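Local coordinates for protein probable AP endonuclease (African swine fever virus, PDB 6KI3) that probably cuts DNA on the 5' side of apurinic or apyrimidinic sites in DNA repair, using three zinc ions, and also removes mismatched 3' ends as an exonuclease, at residues 8-13 with 48-53; 14-19 with 284-289; 145-150 with 182-187; 223-228 with 236-241. All blocks are in the same frame, centred on the assembly; numbering follows the deposited sequence.

Contact 1. Residues 8-13 with 48-53; sequences GAFVSH and QVFIAG. With nucleotides of chain C.
Gln48 O is the best-held polar atom. One hydrogen bond and one weaker CH contact grip it: Val11 N donates over 2.9 Å, nearly along the C=O axis and almost straight (172°), and Phe10 CA brings its hydrogen from 3.5 Å. Together with Gln48 N donating to Ala9 O (3.2 Å), this is a parallel pairing of neighbouring strands in the TIM barrel, with Phe10 beside Gln48. The side chains of Phe10 and Gln48 both start anti to the backbone N, on the same face of the sheet. The amide of Gln48 serves the metal site: OE1 bonds His223 and NE2 bonds Glu276, both zinc ligands, so Gln48 is a second-shell residue that probably helps to position them. The Phe10 ring instead packs on the DNA. The abasic sugar 3DR1 of chain C lies over one ring face, C2' above its centre, 3.4 Å from the plane. Phe50 crosses Phe10 at a steep angle (planes 71° apart), and its CD2 meets Phe10 CE1 at 3.5 Å. The two rings thus form a wall along the sugar. His13 N donates to DG3 OP2 of chain C at 3.0 Å. A second bond, to OP1, is weak.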
# COMPACT_ATOMS: atom_id res chain seq x y z
N GLY A 8 4.63 8.33 -3.12
CA GLY A 8 4.83 7.72 -4.42
C GLY A 8 3.54 7.16 -4.96
O GLY A 8 2.45 7.49 -4.49
N ALA A 9 3.67 6.29 -5.96
CA ALA A 9 2.51 5.70 -6.59
C ALA A 9 2.83 4.29 -7.06
O ALA A 9 4.00 3.89 -7.13
CB ALA A 9 2.01 6.56 -7.76
N PHE A 10 1.78 3.53 -7.36
CA PHE A 10 1.96 2.22 -7.98
C PHE A 10 2.43 2.39 -9.41
O PHE A 10 1.90 3.21 -10.17
CB PHE A 10 0.65 1.44 -7.93
CG PHE A 10 0.60 0.28 -8.89
CD1 PHE A 10 1.32 -0.88 -8.63
CD2 PHE A 10 -0.16 0.34 -10.04
CE1 PHE A 10 1.28 -1.95 -9.51
CE2 PHE A 10 -0.21 -0.72 -10.92
CZ PHE A 10 0.52 -1.87 -10.66
N VAL A 11 3.44 1.61 -9.79
CA VAL A 11 4.05 1.69 -11.11
C VAL A 11 3.66 0.44 -11.89
O VAL A 11 4.13 -0.66 -11.59
CB VAL A 11 5.58 1.83 -11.02
CG1 VAL A 11 6.18 1.93 -12.41
CG2 VAL A 11 5.94 3.04 -10.18
N SER A 12 2.79 0.61 -12.88
CA SER A 12 2.38 -0.52 -13.71
C SER A 12 3.38 -0.73 -14.84
O SER A 12 3.98 0.21 -15.36
CB SER A 12 0.98 -0.29 -14.28
OG SER A 12 1.04 0.54 -15.43
N HIS A 13 3.49 -1.88 -15.17
CA HIS A 13 4.37 -2.26 -16.26
C HIS A 13 3.86 -1.74 -17.56
O HIS A 13 4.69 -1.20 -18.37
CB HIS A 13 4.45 -3.76 -16.30
CG HIS A 13 5.12 -4.31 -17.49
ND1 HIS A 13 4.84 -3.93 -18.75
CD2 HIS A 13 6.02 -5.32 -17.62
CE1 HIS A 13 5.57 -4.67 -19.60
NE2 HIS A 13 6.29 -5.53 -18.91
N GLN A 48 5.46 1.46 -5.61
CA GLN A 48 4.91 0.13 -5.44
C GLN A 48 4.87 -0.65 -6.76
O GLN A 48 4.48 -0.14 -7.76
CB GLN A 48 3.54 0.18 -4.78
CG GLN A 48 2.93 -1.18 -4.54
CD GLN A 48 1.61 -1.11 -3.80
OE1 GLN A 48 1.58 -1.01 -2.61
NE2 GLN A 48 0.55 -1.17 -4.52
N VAL A 49 5.28 -1.90 -6.75
CA VAL A 49 5.32 -2.72 -7.95
C VAL A 49 4.85 -4.13 -7.62
O VAL A 49 4.84 -4.56 -6.47
CB VAL A 49 6.73 -2.78 -8.58
CG1 VAL A 49 7.12 -1.43 -9.15
CG2 VAL A 49 7.75 -3.24 -7.54
N PHE A 50 4.45 -4.85 -8.67
CA PHE A 50 4.24 -6.29 -8.60
C PHE A 50 5.49 -6.98 -9.13
O PHE A 50 5.86 -6.79 -10.29
CB PHE A 50 3.02 -6.72 -9.43
CG PHE A 50 1.70 -6.35 -8.83
CD1 PHE A 50 1.23 -6.98 -7.69
CD2 PHE A 50 0.90 -5.39 -9.44
CE1 PHE A 50 0.00 -6.64 -7.15
CE2 PHE A 50 -0.32 -5.04 -8.90
CZ PHE A 50 -0.77 -5.67 -7.76
N ILE A 51 6.14 -7.78 -8.28
CA ILE A 51 7.21 -8.65 -8.76
C ILE A 51 6.68 -10.02 -9.16
O ILE A 51 7.43 -10.81 -9.75
CB ILE A 51 8.33 -8.82 -7.72
CG1 ILE A 51 7.82 -9.57 -6.49
CG2 ILE A 51 8.90 -7.46 -7.32
CD1 ILE A 51 8.86 -9.76 -5.41
N ALA A 52 5.42 -10.31 -8.87
CA ALA A 52 4.80 -11.57 -9.25
C ALA A 52 3.31 -11.34 -9.45
O ALA A 52 2.72 -10.41 -8.91
CB ALA A 52 5.04 -12.65 -8.19
N GLY A 53 2.70 -12.21 -10.25
CA GLY A 53 1.27 -12.17 -10.49
C GLY A 53 0.79 -10.99 -11.32
O GLY A 53 1.30 -10.76 -12.42
P DG C 3 1.65 -4.72 -14.12
OP1 DG C 3 2.69 -4.28 -13.17
OP2 DG C 3 1.19 -3.81 -15.20
O5' DG C 3 2.14 -6.08 -14.80
C5' DG C 3 2.28 -7.24 -13.99
C4' DG C 3 2.51 -8.47 -14.85
O4' DG C 3 1.24 -8.95 -15.37
C3' DG C 3 3.41 -8.25 -16.07
O3' DG C 3 4.25 -9.38 -16.22
C2' DG C 3 2.41 -8.13 -17.22
C1' DG C 3 1.33 -9.10 -16.77
N9 DG C 3 0.02 -8.83 -17.35
C8 DG C 3 -0.54 -7.60 -17.59
N7 DG C 3 -1.73 -7.66 -18.11
C5 DG C 3 -1.98 -9.02 -18.22
C6 DG C 3 -3.12 -9.70 -18.72
O6 DG C 3 -4.17 -9.22 -19.17
N1 DG C 3 -2.96 -11.09 -18.66
C2 DG C 3 -1.85 -11.73 -18.17
N2 DG C 3 -1.88 -13.07 -18.19
N3 DG C 3 -0.78 -11.10 -17.70
C4 DG C 3 -0.91 -9.76 -17.76
O5' 3DR C 1 -5.32 -2.12 -5.15
P 3DR C 1 -6.06 -2.74 -3.87
OP1 3DR C 1 -5.23 -3.95 -3.52
OP2 3DR C 1 -6.00 -1.62 -2.86
OP3 3DR C 1 -7.45 -3.07 -4.35
C2' 3DR C 1 -2.17 -2.11 -8.24
C5' 3DR C 1 -4.81 -2.96 -6.18
C4' 3DR C 1 -4.42 -2.08 -7.37
O4' 3DR C 1 -3.72 -0.93 -6.88
C1' 3DR C 1 -2.46 -0.79 -7.54
C3' 3DR C 1 -3.52 -2.80 -8.35
O3' 3DR C 1 -4.02 -2.62 -9.67
P DA C 4 5.48 -9.36 -17.26
OP1 DA C 4 6.72 -9.28 -16.46
OP2 DA C 4 5.23 -8.37 -18.33
O5' DA C 4 5.40 -10.82 -17.92
C5' DA C 4 5.28 -11.95 -17.07
C4' DA C 4 4.77 -13.15 -17.84
O4' DA C 4 3.40 -12.93 -18.26
C3' DA C 4 5.56 -13.49 -19.10
O3' DA C 4 5.72 -14.89 -19.19
C2' DA C 4 4.68 -12.94 -20.23
C1' DA C 4 3.28 -13.08 -19.66
N9 DA C 4 2.35 -12.06 -20.13
C8 DA C 4 2.56 -10.71 -20.20
N7 DA C 4 1.54 -10.03 -20.66
C5 DA C 4 0.59 -11.00 -20.92
C6 DA C 4 -0.73 -10.92 -21.43
N6 DA C 4 -1.32 -9.78 -21.78
N1 DA C 4 -1.41 -12.08 -21.56
C2 DA C 4 -0.82 -13.23 -21.21
N3 DA C 4 0.41 -13.42 -20.72
C4 DA C 4 1.06 -12.25 -20.60

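Contact 2. Residues 14-19 with 284-289; sequences RLWSDS and QLQTAL
Trp16 carries most of this contact. Its CG is anti to the carbonyl carbon (chi1 -70°). CB itself points past segment 284-289, but from there the indole comes nearer. NE1 comes first, with CD2 of Leu285 at 3.6 Å. CE2 is next, 4.1 Å from the same methyl. Further out, CZ2 meets Leu289 CD1 at 4.2 Å. This methyl lies at the ring edge, near its plane, and the two side chains meet tip to tip. At the far corner CH2 comes near CG of Gln286, at 4.4 Å. Leu285 has its CG anti to the backbone N (chi1 178°), which brings CD2 within reach of both Trp16 and Leu15, and Leu15 CD1 lies 3.8 Å from Leu285 CD2. The short helix 13-16, which follows the first barrel strand, is thereby packed against the C-terminal helix 282-300. Phe36 of helix 25-39 joins them, edge-to-face with Trp16. Arg14, a neighbour in the short helix, bonds the carbonyls of Leu279 and Gly280. Between the two segments themselves there are only apolar and van der Waals touches. NE1 has a methyl as its neighbour here, so across these two segments the contact rests on apolar packing, without a directional bond.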
# COMPACT_ATOMS: atom_id res chain seq x y z
N ARG A 14 2.58 -1.89 -17.84
CA ARG A 14 2.02 -1.45 -19.11
C ARG A 14 2.05 0.06 -19.42
O ARG A 14 2.25 0.46 -20.57
CB ARG A 14 0.58 -1.96 -19.26
CG ARG A 14 -0.14 -1.44 -20.50
CD ARG A 14 -1.63 -1.75 -20.44
NE ARG A 14 -2.24 -1.26 -19.20
CZ ARG A 14 -3.06 -0.22 -19.14
NH1 ARG A 14 -3.38 0.45 -20.24
NH2 ARG A 14 -3.57 0.15 -17.97
N LEU A 15 1.84 0.88 -18.40
CA LEU A 15 1.72 2.32 -18.54
C LEU A 15 3.03 3.06 -18.31
O LEU A 15 3.06 4.29 -18.41
CB LEU A 15 0.66 2.87 -17.58
CG LEU A 15 -0.73 2.29 -17.82
CD1 LEU A 15 -1.72 2.74 -16.74
CD2 LEU A 15 -1.20 2.69 -19.20
N TRP A 16 4.12 2.35 -18.01
CA TRP A 16 5.37 3.02 -17.68
C TRP A 16 6.56 2.45 -18.44
O TRP A 16 7.50 3.18 -18.76
CB TRP A 16 5.62 2.94 -16.17
CG TRP A 16 4.68 3.78 -15.37
CD1 TRP A 16 3.58 3.35 -14.67
CD2 TRP A 16 4.74 5.20 -15.18
NE1 TRP A 16 2.97 4.42 -14.06
CE2 TRP A 16 3.66 5.56 -14.35
CE3 TRP A 16 5.61 6.20 -15.62
CZ2 TRP A 16 3.42 6.88 -13.96
CZ3 TRP A 16 5.37 7.51 -15.24
CH2 TRP A 16 4.29 7.84 -14.42
N SER A 17 6.54 1.15 -18.73
CA SER A 17 7.68 0.53 -19.40
C SER A 17 7.73 0.94 -20.87
O SER A 17 6.70 1.05 -21.54
CB SER A 17 7.61 -0.99 -19.29
OG SER A 17 7.75 -1.41 -17.95
N ASP A 18 8.95 1.18 -21.36
CA ASP A 18 9.15 1.41 -22.78
C ASP A 18 8.93 0.13 -23.56
O ASP A 18 9.06 -0.98 -23.03
CB ASP A 18 10.57 1.93 -23.03
CG ASP A 18 10.81 3.29 -22.41
OD1 ASP A 18 9.97 4.20 -22.61
OD2 ASP A 18 11.84 3.45 -21.73
N SER A 19 8.58 0.28 -24.83
CA SER A 19 8.53 -0.87 -25.72
C SER A 19 9.93 -1.44 -25.90
O SER A 19 10.91 -0.70 -26.02
CB SER A 19 7.93 -0.48 -27.07
OG SER A 19 8.62 0.63 -27.63
N GLN A 284 -3.74 9.70 -19.59
CA GLN A 284 -4.77 9.87 -18.58
C GLN A 284 -4.17 9.74 -17.18
O GLN A 284 -4.40 10.60 -16.32
CB GLN A 284 -5.90 8.85 -18.76
CG GLN A 284 -6.37 8.62 -20.17
CD GLN A 284 -7.18 7.35 -20.27
OE1 GLN A 284 -8.41 7.37 -20.35
NE2 GLN A 284 -6.49 6.22 -20.23
N LEU A 285 -3.39 8.68 -16.95
CA LEU A 285 -2.80 8.45 -15.64
C LEU A 285 -1.90 9.60 -15.22
O LEU A 285 -1.94 10.03 -14.06
CB LEU A 285 -2.01 7.14 -15.66
CG LEU A 285 -1.28 6.78 -14.37
CD1 LEU A 285 -2.27 6.62 -13.24
CD2 LEU A 285 -0.45 5.51 -14.54
N GLN A 286 -1.10 10.13 -16.14
CA GLN A 286 -0.17 11.19 -15.79
C GLN A 286 -0.91 12.49 -15.47
O GLN A 286 -0.52 13.20 -14.53
CB GLN A 286 0.84 11.40 -16.91
CG GLN A 286 1.76 10.20 -17.11
CD GLN A 286 2.85 10.46 -18.13
OE1 GLN A 286 3.48 11.52 -18.13
NE2 GLN A 286 3.10 9.48 -19.00
N THR A 287 -1.97 12.80 -16.21
CA THR A 287 -2.76 13.99 -15.89
C THR A 287 -3.39 13.88 -14.51
O THR A 287 -3.43 14.86 -13.76
CB THR A 287 -3.84 14.21 -16.95
OG1 THR A 287 -3.24 14.22 -18.26
CG2 THR A 287 -4.56 15.53 -16.71
N ALA A 288 -3.86 12.68 -14.15
CA ALA A 288 -4.49 12.50 -12.84
C ALA A 288 -3.47 12.64 -11.71
O ALA A 288 -3.75 13.28 -10.69
CB ALA A 288 -5.18 11.14 -12.78
N LEU A 289 -2.28 12.05 -11.88
CA LEU A 289 -1.29 12.09 -10.81
C LEU A 289 -0.68 13.47 -10.65
O LEU A 289 -0.37 13.88 -9.53
CB LEU A 289 -0.20 11.05 -11.08
CG LEU A 289 -0.67 9.60 -11.13
CD1 LEU A 289 0.40 8.72 -11.75
CD2 LEU A 289 -1.02 9.11 -9.74

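Contact 3. Residues 145-150 with 182-187; sequences YLETPH and CIDTAH. With ZN (zinc ion), chain J; ZN (zinc ion), chain K; ZN (zinc ion), chain I; nucleotides of chain C.
Strands 145-147 and 182-184 run parallel, their short axes 25° apart and 5.6 Å at closest. Cys182, which pairs with Glu147, donates from N to Leu146 O at 2.8 Å, and its O accepts from Thr148 N, nearly along the C=O axis. Just past the strand ends, Thr148 OG1 accepts from Asp184 N (3.0 Å), and Thr148 O accepts from His187 ND1 in the imidazole plane (2.8 Å). That bond fixes the ring rotation and presents His187 NE2 to the zinc of chain I at 2.1 Å. Asp184 CG covers one ring face; over the other, His150 CD2 makes a T-shaped (edge-to-face) pair, planes 67° apart. Glu147 is fully extended and bridges two metals, OE1 on zinc J, OE2 on zinc K. Its carboxylate is nearly coplanar with that of Asp184, with Glu147 OE1 2.8 Å from Asp184 OD2, both on zinc J. Phosphate oxygens of 3DR1 of chain C bind all three ions; His83 and His120 (K), His223 and Glu276 (J), Asp236 and His238 (chain I) add the rest. The strands form a beta-alpha-beta unit of the TIM barrel through helix 161-174, flanked by strands 116-120 and 220-227, with helix 198-209 on Ile183.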
# COMPACT_ATOMS: atom_id res chain seq x y z
N TYR A 145 3.36 -6.32 5.18
CA TYR A 145 2.38 -5.29 5.48
C TYR A 145 0.98 -5.86 5.25
O TYR A 145 0.61 -6.16 4.11
CB TYR A 145 2.60 -4.04 4.63
CG TYR A 145 3.80 -3.22 5.05
CD1 TYR A 145 3.71 -2.30 6.09
CD2 TYR A 145 5.02 -3.34 4.39
CE1 TYR A 145 4.79 -1.54 6.47
CE2 TYR A 145 6.11 -2.58 4.77
CZ TYR A 145 5.99 -1.69 5.81
OH TYR A 145 7.08 -0.93 6.19
N LEU A 146 0.21 -6.01 6.32
CA LEU A 146 -1.15 -6.50 6.22
C LEU A 146 -2.08 -5.34 5.87
O LEU A 146 -2.16 -4.36 6.63
CB LEU A 146 -1.58 -7.17 7.52
CG LEU A 146 -0.72 -8.35 7.98
CD1 LEU A 146 -1.29 -8.99 9.23
CD2 LEU A 146 -0.58 -9.37 6.86
N GLU A 147 -2.76 -5.44 4.74
CA GLU A 147 -3.58 -4.34 4.23
C GLU A 147 -5.01 -4.45 4.75
O GLU A 147 -5.57 -5.54 4.84
CB GLU A 147 -3.57 -4.33 2.70
CG GLU A 147 -4.34 -3.17 2.09
CD GLU A 147 -4.22 -3.11 0.58
OE1 GLU A 147 -4.89 -2.25 -0.03
OE2 GLU A 147 -3.46 -3.91 0.01
N THR A 148 -5.58 -3.30 5.08
CA THR A 148 -6.98 -3.22 5.46
C THR A 148 -7.85 -3.66 4.28
O THR A 148 -7.78 -3.04 3.21
CB THR A 148 -7.35 -1.80 5.89
OG1 THR A 148 -7.04 -0.89 4.83
CG2 THR A 148 -6.57 -1.40 7.13
N PRO A 149 -8.67 -4.71 4.43
CA PRO A 149 -9.48 -5.17 3.30
C PRO A 149 -10.80 -4.43 3.18
O PRO A 149 -11.04 -3.44 3.88
CB PRO A 149 -9.70 -6.65 3.62
CG PRO A 149 -9.74 -6.68 5.12
CD PRO A 149 -8.77 -5.61 5.59
N HIS A 150 -11.66 -4.90 2.28
CA HIS A 150 -12.98 -4.31 2.09
C HIS A 150 -14.01 -5.43 1.94
O HIS A 150 -13.83 -6.33 1.11
CB HIS A 150 -13.00 -3.40 0.85
CG HIS A 150 -12.63 -4.10 -0.42
ND1 HIS A 150 -13.55 -4.73 -1.22
CD2 HIS A 150 -11.43 -4.27 -1.02
CE1 HIS A 150 -12.94 -5.26 -2.26
NE2 HIS A 150 -11.65 -5.00 -2.17
N CYS A 182 -0.76 -1.93 6.60
CA CYS A 182 -1.00 -1.07 5.45
C CYS A 182 -2.44 -0.58 5.52
O CYS A 182 -3.38 -1.38 5.47
CB CYS A 182 -0.74 -1.80 4.14
SG CYS A 182 -0.98 -0.77 2.67
N ILE A 183 -2.61 0.73 5.64
CA ILE A 183 -3.92 1.35 5.77
C ILE A 183 -4.32 1.89 4.41
O ILE A 183 -3.77 2.89 3.94
CB ILE A 183 -3.93 2.46 6.84
CG1 ILE A 183 -3.59 1.87 8.21
CG2 ILE A 183 -5.28 3.16 6.87
CD1 ILE A 183 -3.45 2.91 9.29
N ASP A 184 -5.27 1.23 3.76
CA ASP A 184 -5.83 1.68 2.49
C ASP A 184 -7.10 2.47 2.81
O ASP A 184 -8.10 1.89 3.26
CB ASP A 184 -6.11 0.51 1.56
CG ASP A 184 -6.34 0.94 0.12
OD1 ASP A 184 -7.10 1.91 -0.10
OD2 ASP A 184 -5.76 0.31 -0.79
N THR A 185 -7.06 3.78 2.57
CA THR A 185 -8.17 4.64 2.96
C THR A 185 -9.45 4.30 2.20
O THR A 185 -10.55 4.36 2.76
CB THR A 185 -7.80 6.11 2.75
OG1 THR A 185 -7.43 6.32 1.38
CG2 THR A 185 -6.64 6.50 3.65
N ALA A 186 -9.32 3.94 0.92
CA ALA A 186 -10.49 3.54 0.15
C ALA A 186 -11.13 2.26 0.68
O ALA A 186 -12.33 2.05 0.46
CB ALA A 186 -10.11 3.35 -1.32
N HIS A 187 -10.37 1.42 1.38
CA HIS A 187 -10.90 0.15 1.86
C HIS A 187 -11.65 0.32 3.18
O HIS A 187 -12.75 -0.22 3.34
CB HIS A 187 -9.78 -0.87 2.00
CG HIS A 187 -9.17 -1.29 0.70
ND1 HIS A 187 -8.25 -2.30 0.60
CD2 HIS A 187 -9.36 -0.82 -0.56
CE1 HIS A 187 -7.89 -2.45 -0.66
NE2 HIS A 187 -8.55 -1.56 -1.39
ZN ZN J . -4.35 -1.00 -1.68
ZN ZN K . -3.80 -4.12 -2.10
ZN ZN I . -8.38 -1.34 -3.45
O5' 3DR C 1 -5.32 -2.12 -5.15
P 3DR C 1 -6.06 -2.74 -3.87
OP1 3DR C 1 -5.23 -3.95 -3.52
OP2 3DR C 1 -6.00 -1.62 -2.86
OP3 3DR C 1 -7.45 -3.07 -4.35
C2' 3DR C 1 -2.17 -2.11 -8.24
C5' 3DR C 1 -4.81 -2.96 -6.18
C4' 3DR C 1 -4.42 -2.08 -7.37
O4' 3DR C 1 -3.72 -0.93 -6.88
C1' 3DR C 1 -2.46 -0.79 -7.54
C3' 3DR C 1 -3.52 -2.80 -8.35
O3' 3DR C 1 -4.02 -2.62 -9.67

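Contact 4. Residues 223-228 with 236-241; sequences HLNDAA and DRHASL. With ZN (zinc ion), chain I; ZN (zinc ion), chain J; nucleotides of chain C; nucleotides of chain B.
The strongest polar interactions are those with the zinc of chain I. Asp236 OD2 binds it at 2.0 Å and His238 NE2 at 2.1 Å, while OP2 and OP3 of 3DR1 of chain C and His187 fill the remaining places. The 5'-phosphate of the abasic residue is therefore held directly by metal. On the other segment, His223 ND1 binds zinc J at 2.3 Å, and OP2 joins the two metals. The backbones form an antiparallel beta hairpin. Ala228 N donates to Arg237 O at 2.7 Å, almost straight (169°) and in the carbonyl plane. Asp226 and Ala239 make a hydrogen-bonded pair: Ala239 N donates to Asp226 O (2.8 Å) from above the carbonyl plane, while the return bond from Asp226 N is weak. Asp226 OD1 uses its anti lone pair to accept from Ala227 N, next along the chain, which limits the rotation of the carboxylate.

Asn225 lies over one face of the His238 ring, with its amide stacked 29° from the ring plane and ND2 3.3 Å from CE1. ND2 bonds Glu276 and Asp184, OD1 bonds Arg277, so the amide can help to hold the zinc ligand in place. Arg237 bends back so that NE donates to Asp236 O, and the sugar of DC8 of chain B lies over a face of its guanidinium. Packing ends with Leu241 CD2 against Leu224 O (3.6 Å). Strand 220-227 is a barrel strand between 179-184 and 272-275. Helix 185-190 covers Ala227, and helix 258-269 packs on Leu224 and Leu241.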
# COMPACT_ATOMS: atom_id res chain seq x y z
N HIS A 223 -1.96 3.55 1.75
CA HIS A 223 -2.45 3.66 0.38
C HIS A 223 -3.43 4.83 0.35
O HIS A 223 -4.55 4.73 0.87
CB HIS A 223 -3.13 2.37 -0.08
CG HIS A 223 -2.18 1.24 -0.31
ND1 HIS A 223 -2.60 -0.07 -0.45
CD2 HIS A 223 -0.83 1.22 -0.44
CE1 HIS A 223 -1.55 -0.84 -0.65
NE2 HIS A 223 -0.46 -0.09 -0.64
N LEU A 224 -3.01 5.95 -0.24
CA LEU A 224 -3.82 7.16 -0.29
C LEU A 224 -4.74 7.08 -1.51
O LEU A 224 -4.38 7.49 -2.61
CB LEU A 224 -2.95 8.41 -0.34
CG LEU A 224 -2.03 8.64 0.86
CD1 LEU A 224 -1.39 10.02 0.80
CD2 LEU A 224 -2.79 8.46 2.17
N ASN A 225 -5.94 6.54 -1.30
CA ASN A 225 -6.90 6.34 -2.37
C ASN A 225 -8.25 6.93 -1.98
O ASN A 225 -8.77 6.62 -0.90
CB ASN A 225 -7.07 4.85 -2.70
CG ASN A 225 -5.77 4.18 -3.09
OD1 ASN A 225 -4.91 4.79 -3.73
ND2 ASN A 225 -5.61 2.92 -2.71
N ASP A 226 -8.80 7.77 -2.85
CA ASP A 226 -10.20 8.11 -2.75
C ASP A 226 -11.04 6.96 -3.29
O ASP A 226 -10.53 6.07 -3.99
CB ASP A 226 -10.49 9.41 -3.52
CG ASP A 226 -11.68 10.16 -2.96
OD1 ASP A 226 -12.67 9.52 -2.57
OD2 ASP A 226 -11.63 11.41 -2.92
N ALA A 227 -12.33 6.96 -2.97
CA ALA A 227 -13.21 5.87 -3.32
C ALA A 227 -14.37 6.38 -4.16
O ALA A 227 -15.02 7.37 -3.80
CB ALA A 227 -13.74 5.16 -2.07
N ALA A 228 -14.62 5.71 -5.29
CA ALA A 228 -15.78 6.00 -6.13
C ALA A 228 -16.96 5.12 -5.75
O ALA A 228 -17.64 4.55 -6.60
CB ALA A 228 -15.41 5.83 -7.60
N ASP A 236 -14.85 -2.13 -4.05
CA ASP A 236 -13.62 -1.35 -4.12
C ASP A 236 -13.51 -0.69 -5.49
O ASP A 236 -13.29 -1.38 -6.49
CB ASP A 236 -12.42 -2.24 -3.83
CG ASP A 236 -11.12 -1.47 -3.81
OD1 ASP A 236 -11.12 -0.31 -3.35
OD2 ASP A 236 -10.09 -2.03 -4.25
N ARG A 237 -13.64 0.63 -5.52
CA ARG A 237 -13.44 1.42 -6.74
C ARG A 237 -12.54 2.60 -6.39
O ARG A 237 -12.99 3.56 -5.75
CB ARG A 237 -14.77 1.91 -7.32
CG ARG A 237 -15.70 0.80 -7.78
CD ARG A 237 -15.06 -0.04 -8.88
NE ARG A 237 -14.95 -1.44 -8.49
CZ ARG A 237 -15.86 -2.37 -8.77
NH1 ARG A 237 -15.69 -3.62 -8.37
NH2 ARG A 237 -16.95 -2.04 -9.45
N HIS A 238 -11.28 2.54 -6.82
CA HIS A 238 -10.33 3.60 -6.50
C HIS A 238 -10.60 4.84 -7.34
O HIS A 238 -11.12 4.77 -8.46
CB HIS A 238 -8.90 3.12 -6.74
CG HIS A 238 -8.43 2.09 -5.75
ND1 HIS A 238 -7.13 1.65 -5.70
CD2 HIS A 238 -9.10 1.42 -4.78
CE1 HIS A 238 -7.01 0.75 -4.74
NE2 HIS A 238 -8.19 0.60 -4.16
N ALA A 239 -10.24 5.99 -6.78
CA ALA A 239 -10.41 7.27 -7.46
C ALA A 239 -9.34 8.23 -6.98
O ALA A 239 -8.74 8.06 -5.92
CB ALA A 239 -11.81 7.85 -7.22
N SER A 240 -9.09 9.26 -7.79
CA SER A 240 -8.09 10.26 -7.44
C SER A 240 -8.55 11.08 -6.24
O SER A 240 -9.75 11.26 -6.00
CB SER A 240 -7.82 11.18 -8.64
OG SER A 240 -7.10 10.50 -9.65
N LEU A 241 -7.57 11.58 -5.49
CA LEU A 241 -7.87 12.35 -4.28
C LEU A 241 -8.72 13.57 -4.62
O LEU A 241 -8.46 14.28 -5.59
CB LEU A 241 -6.57 12.78 -3.60
CG LEU A 241 -5.55 11.68 -3.30
CD1 LEU A 241 -4.31 12.26 -2.63
CD2 LEU A 241 -6.17 10.58 -2.46
ZN ZN I . -8.38 -1.34 -3.45
ZN ZN J . -4.35 -1.00 -1.68
O5' 3DR C 1 -5.32 -2.12 -5.15
P 3DR C 1 -6.06 -2.74 -3.87
OP1 3DR C 1 -5.23 -3.95 -3.52
OP2 3DR C 1 -6.00 -1.62 -2.86
OP3 3DR C 1 -7.45 -3.07 -4.35
C2' 3DR C 1 -2.17 -2.11 -8.24
C5' 3DR C 1 -4.81 -2.96 -6.18
C4' 3DR C 1 -4.42 -2.08 -7.37
O4' 3DR C 1 -3.72 -0.93 -6.88
C1' 3DR C 1 -2.46 -0.79 -7.54
C3' 3DR C 1 -3.52 -2.80 -8.35
O3' 3DR C 1 -4.02 -2.62 -9.67
P DC B 8 -15.38 -5.34 -14.75
OP1 DC B 8 -16.14 -4.15 -15.21
OP2 DC B 8 -14.53 -6.09 -15.71
O5' DC B 8 -14.48 -4.93 -13.50
C5' DC B 8 -15.11 -4.43 -12.32
C4' DC B 8 -14.33 -4.85 -11.08
O4' DC B 8 -14.37 -6.27 -10.94
C3' DC B 8 -12.85 -4.50 -11.10
O3' DC B 8 -12.65 -3.22 -10.53
C2' DC B 8 -12.21 -5.61 -10.24
C1' DC B 8 -13.34 -6.64 -10.06
N1 DC B 8 -12.92 -8.04 -10.37
C2 DC B 8 -12.73 -8.95 -9.32
O2 DC B 8 -12.91 -8.57 -8.16
N3 DC B 8 -12.34 -10.21 -9.61
C4 DC B 8 -12.16 -10.58 -10.88
N4 DC B 8 -11.79 -11.84 -11.12
C5 DC B 8 -12.35 -9.67 -11.96
C6 DC B 8 -12.73 -8.42 -11.66

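How the contacts relate
Contacts 3 and 4 hold the zinc cluster; contact 1 borders it, the Gln48 side chain about 6 Å from a zinc. Contact 2 lies outside, its centre about 24 Å from that of contact 3. Contacts 3 and 4, centres about 12 Å apart, share two zinc ions and join directly: Thr185 OG1 lies 2.7 Å from Asn225 O, and Ile183 O 2.9 Å from His223 N. Contacts 1 and 4 lie about 17 Å apart between centres, yet Gln48 OE1 reaches His223 NE2 at 3.0 Å. Segment 14-19 follows 8-13 directly, with Val11 CG1 3.7 Å from Trp16 CD1. Contact 2 encloses contacts 3 and 4 in its loop; its Ala288 CB lies 3.7 Å from Ser240 OG.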